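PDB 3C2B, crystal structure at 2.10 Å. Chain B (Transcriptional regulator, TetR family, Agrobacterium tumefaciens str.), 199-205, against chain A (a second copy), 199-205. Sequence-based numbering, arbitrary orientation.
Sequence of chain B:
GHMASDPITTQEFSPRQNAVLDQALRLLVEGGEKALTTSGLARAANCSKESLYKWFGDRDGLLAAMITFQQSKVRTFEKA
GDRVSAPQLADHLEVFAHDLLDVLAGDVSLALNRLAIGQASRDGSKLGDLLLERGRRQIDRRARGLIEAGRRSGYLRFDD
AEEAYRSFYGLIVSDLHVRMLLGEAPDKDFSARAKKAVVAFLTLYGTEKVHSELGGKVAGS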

# COMPACT_ATOMS: atom_id res chain seq x y z
N VAL B 199 -3.70 16.42 -12.47
CA VAL B 199 -3.06 17.75 -12.43
C VAL B 199 -1.61 17.61 -11.91
O VAL B 199 -0.68 18.15 -12.51
CB VAL B 199 -3.85 18.76 -11.54
CG1 VAL B 199 -2.99 20.05 -11.21
CG2 VAL B 199 -5.21 19.14 -12.19
N ALA B 200 -1.41 16.88 -10.81
CA ALA B 200 -0.02 16.73 -10.30
C ALA B 200 0.86 15.97 -11.27
O ALA B 200 2.03 16.27 -11.39
CB ALA B 200 0.03 16.07 -8.92
N PHE B 201 0.32 14.94 -11.90
CA PHE B 201 1.06 14.14 -12.84
C PHE B 201 1.48 14.94 -14.07
O PHE B 201 2.60 14.85 -14.51
CB PHE B 201 0.22 12.94 -13.24
CG PHE B 201 0.89 12.07 -14.26
CD1 PHE B 201 1.95 11.26 -13.89
CD2 PHE B 201 0.49 12.12 -15.59
CE1 PHE B 201 2.55 10.49 -14.82
CE2 PHE B 201 1.11 11.32 -16.54
CZ PHE B 201 2.12 10.51 -16.16
N LEU B 202 0.58 15.76 -14.60
CA LEU B 202 0.93 16.67 -15.70
C LEU B 202 1.86 17.80 -15.31
O LEU B 202 2.57 18.29 -16.16
CB LEU B 202 -0.33 17.24 -16.40
CG LEU B 202 -1.25 16.16 -16.99
CD1 LEU B 202 -2.50 16.81 -17.59
CD2 LEU B 202 -0.51 15.32 -18.05
N THR B 203 1.90 18.19 -14.04
CA THR B 203 2.93 19.15 -13.61
C THR B 203 4.32 18.49 -13.67
O THR B 203 5.28 19.11 -14.09
CB THR B 203 2.62 19.77 -12.16
OG1 THR B 203 1.32 20.33 -12.14
CG2 THR B 203 3.64 20.87 -11.71
N LEU B 204 4.42 17.23 -13.26
CA LEU B 204 5.71 16.52 -13.19
C LEU B 204 6.20 16.07 -14.56
O LEU B 204 7.40 16.21 -14.86
CB LEU B 204 5.59 15.27 -12.29
CG LEU B 204 5.34 15.48 -10.80
CD1 LEU B 204 5.24 14.13 -10.01
CD2 LEU B 204 6.44 16.43 -10.22
N TYR B 205 5.29 15.54 -15.38
CA TYR B 205 5.65 14.90 -16.68
C TYR B 205 5.08 15.59 -17.91
O TYR B 205 5.41 15.21 -19.07
CB TYR B 205 5.27 13.42 -16.70
CG TYR B 205 5.97 12.63 -15.61
CD1 TYR B 205 7.30 12.25 -15.76
CD2 TYR B 205 5.34 12.35 -14.42
CE1 TYR B 205 7.96 11.58 -14.77
CE2 TYR B 205 6.00 11.68 -13.40
CZ TYR B 205 7.33 11.28 -13.59
OH TYR B 205 8.03 10.59 -12.61
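Chain A, residues 199-205: VAFLTLY

Chain A lies on chain B as one helix laid across another. Residues 199-205 are helical in both copies, each the continuation of a helix that begins earlier in its chain, and the backbone keeps helical torsions until Tyr205, where phi drops to -117° in chain B and -120° in chain A. The N-to-C directions make an angle of 108°, so the helices are neither aligned nor opposed; they cross steeply, with a signed crossing angle of 108° and axes 9.6 Å apart at closest approach. A steep crossing leaves little length for contact, and the seven-residue stretches bury 269 Å² between them, both sides summed.

The shape rule is one leucine from each helix laid into the small-residue surface of the other. Leu204(B) and Leu204(A) are the largest contributors, with 73 Å² and 74 Å² covered. In both, the CA-to-CB bond points sideways and the end of the side chain comes nearer to the partner. The hollow that receives each leucine is made by Ala200 and Thr203 of the other chain, four residues and one residue before that chain's own leucine. On one side, CD1 of Leu204(A) sits 3.5 Å from the backbone O of Ala200(B), 4.1 Å from its CB, and 3.8 Å from CB of Thr203(B). On the other, CD2 of Leu204(B) lies 3.6 Å from O of Ala200(A), 4.0 Å from its CB, and 3.9 Å from CB of Thr203(A). The alanine supplies just a methyl group, and the leucine end comes down close to the backbone beside it.

Between these two pockets the leucines touch each other, CD2 of Leu204(B) against CD1 of Leu204(A) at 3.7 Å. Each bump thus packs against the hollow and also against the opposing bump. The backbone register agrees: the CA of Thr203(B) is 6.8 Å from that of Leu204(A), and the CA of Leu204(B) is 6.7 Å from that of Ala200(A).

The exchange is nearly symmetric, but the leucine conformations differ. Leu204(B) takes a standard m, t rotamer, whereas Leu204(A) lies between wells, with chi1 at -107° and chi2 at 18°. CD2 leads in Leu204(B) and CD1 in Leu204(A).

Thr203 is exposed in both chains, yet its CA-to-CB bond points toward the partner. Its hydroxyl is used within its own helix: OG1 of Thr203(B) donates to O of Val199(B) at 3.0 Å, and OG1 of Thr203(A) to O of Val199(A) at 2.9 Å. With both chi1 angles in m, the polar group is turned back to the backbone and the carbon atoms border the contact. No hydrogen bond crosses between the stretches; the contact is van der Waals packing, of methyls against methyls and against backbone carbonyl oxygens.

Phe201 and Leu202 point away from the partner in both copies and are buried elsewhere in the structure, and Val199 and Tyr205 stay out of contact in both, leaving positions 200, 203 and 204 to form the contact.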

# COMPACT_ATOMS: atom_id res chain seq x y z
N VAL A 199 12.85 15.77 -5.27
CA VAL A 199 12.82 16.53 -6.55
C VAL A 199 11.37 16.72 -7.06
O VAL A 199 10.96 17.85 -7.38
CB VAL A 199 13.73 15.88 -7.66
CG1 VAL A 199 13.62 16.61 -8.99
CG2 VAL A 199 15.20 15.91 -7.23
N ALA A 200 10.60 15.63 -7.10
CA ALA A 200 9.19 15.69 -7.50
C ALA A 200 8.32 16.60 -6.55
O ALA A 200 7.58 17.47 -7.01
CB ALA A 200 8.61 14.25 -7.61
N PHE A 201 8.41 16.38 -5.26
CA PHE A 201 7.71 17.21 -4.26
C PHE A 201 8.00 18.72 -4.41
O PHE A 201 7.09 19.55 -4.32
CB PHE A 201 8.07 16.73 -2.85
CG PHE A 201 7.32 17.46 -1.75
CD1 PHE A 201 5.95 17.30 -1.59
CD2 PHE A 201 7.98 18.35 -0.91
CE1 PHE A 201 5.26 17.99 -0.57
CE2 PHE A 201 7.28 19.04 0.09
CZ PHE A 201 5.93 18.86 0.25
N LEU A 202 9.24 19.06 -4.71
CA LEU A 202 9.67 20.46 -4.85
C LEU A 202 9.21 21.08 -6.17
O LEU A 202 8.93 22.27 -6.25
CB LEU A 202 11.19 20.58 -4.63
CG LEU A 202 11.66 20.34 -3.18
CD1 LEU A 202 13.17 20.57 -3.01
CD2 LEU A 202 10.90 21.23 -2.15
N THR A 203 9.14 20.26 -7.22
CA THR A 203 8.50 20.66 -8.46
C THR A 203 7.03 21.01 -8.22
O THR A 203 6.55 22.02 -8.71
CB THR A 203 8.64 19.56 -9.52
OG1 THR A 203 10.03 19.31 -9.73
CG2 THR A 203 8.00 20.00 -10.84
N LEU A 204 6.34 20.21 -7.44
CA LEU A 204 4.90 20.40 -7.22
C LEU A 204 4.61 21.61 -6.34
O LEU A 204 3.78 22.42 -6.65
CB LEU A 204 4.33 19.14 -6.58
CG LEU A 204 3.45 18.13 -7.31
CD1 LEU A 204 3.50 18.19 -8.82
CD2 LEU A 204 3.63 16.73 -6.81
N TYR A 205 5.32 21.72 -5.23
CA TYR A 205 5.00 22.70 -4.19
C TYR A 205 6.13 23.68 -3.92
O TYR A 205 6.01 24.49 -3.01
CB TYR A 205 4.65 21.99 -2.88
CG TYR A 205 3.51 21.03 -3.03
CD1 TYR A 205 2.20 21.49 -3.13
CD2 TYR A 205 3.74 19.67 -3.15
CE1 TYR A 205 1.12 20.58 -3.31
CE2 TYR A 205 2.70 18.78 -3.36
CZ TYR A 205 1.39 19.23 -3.43
OH TYR A 205 0.36 18.33 -3.58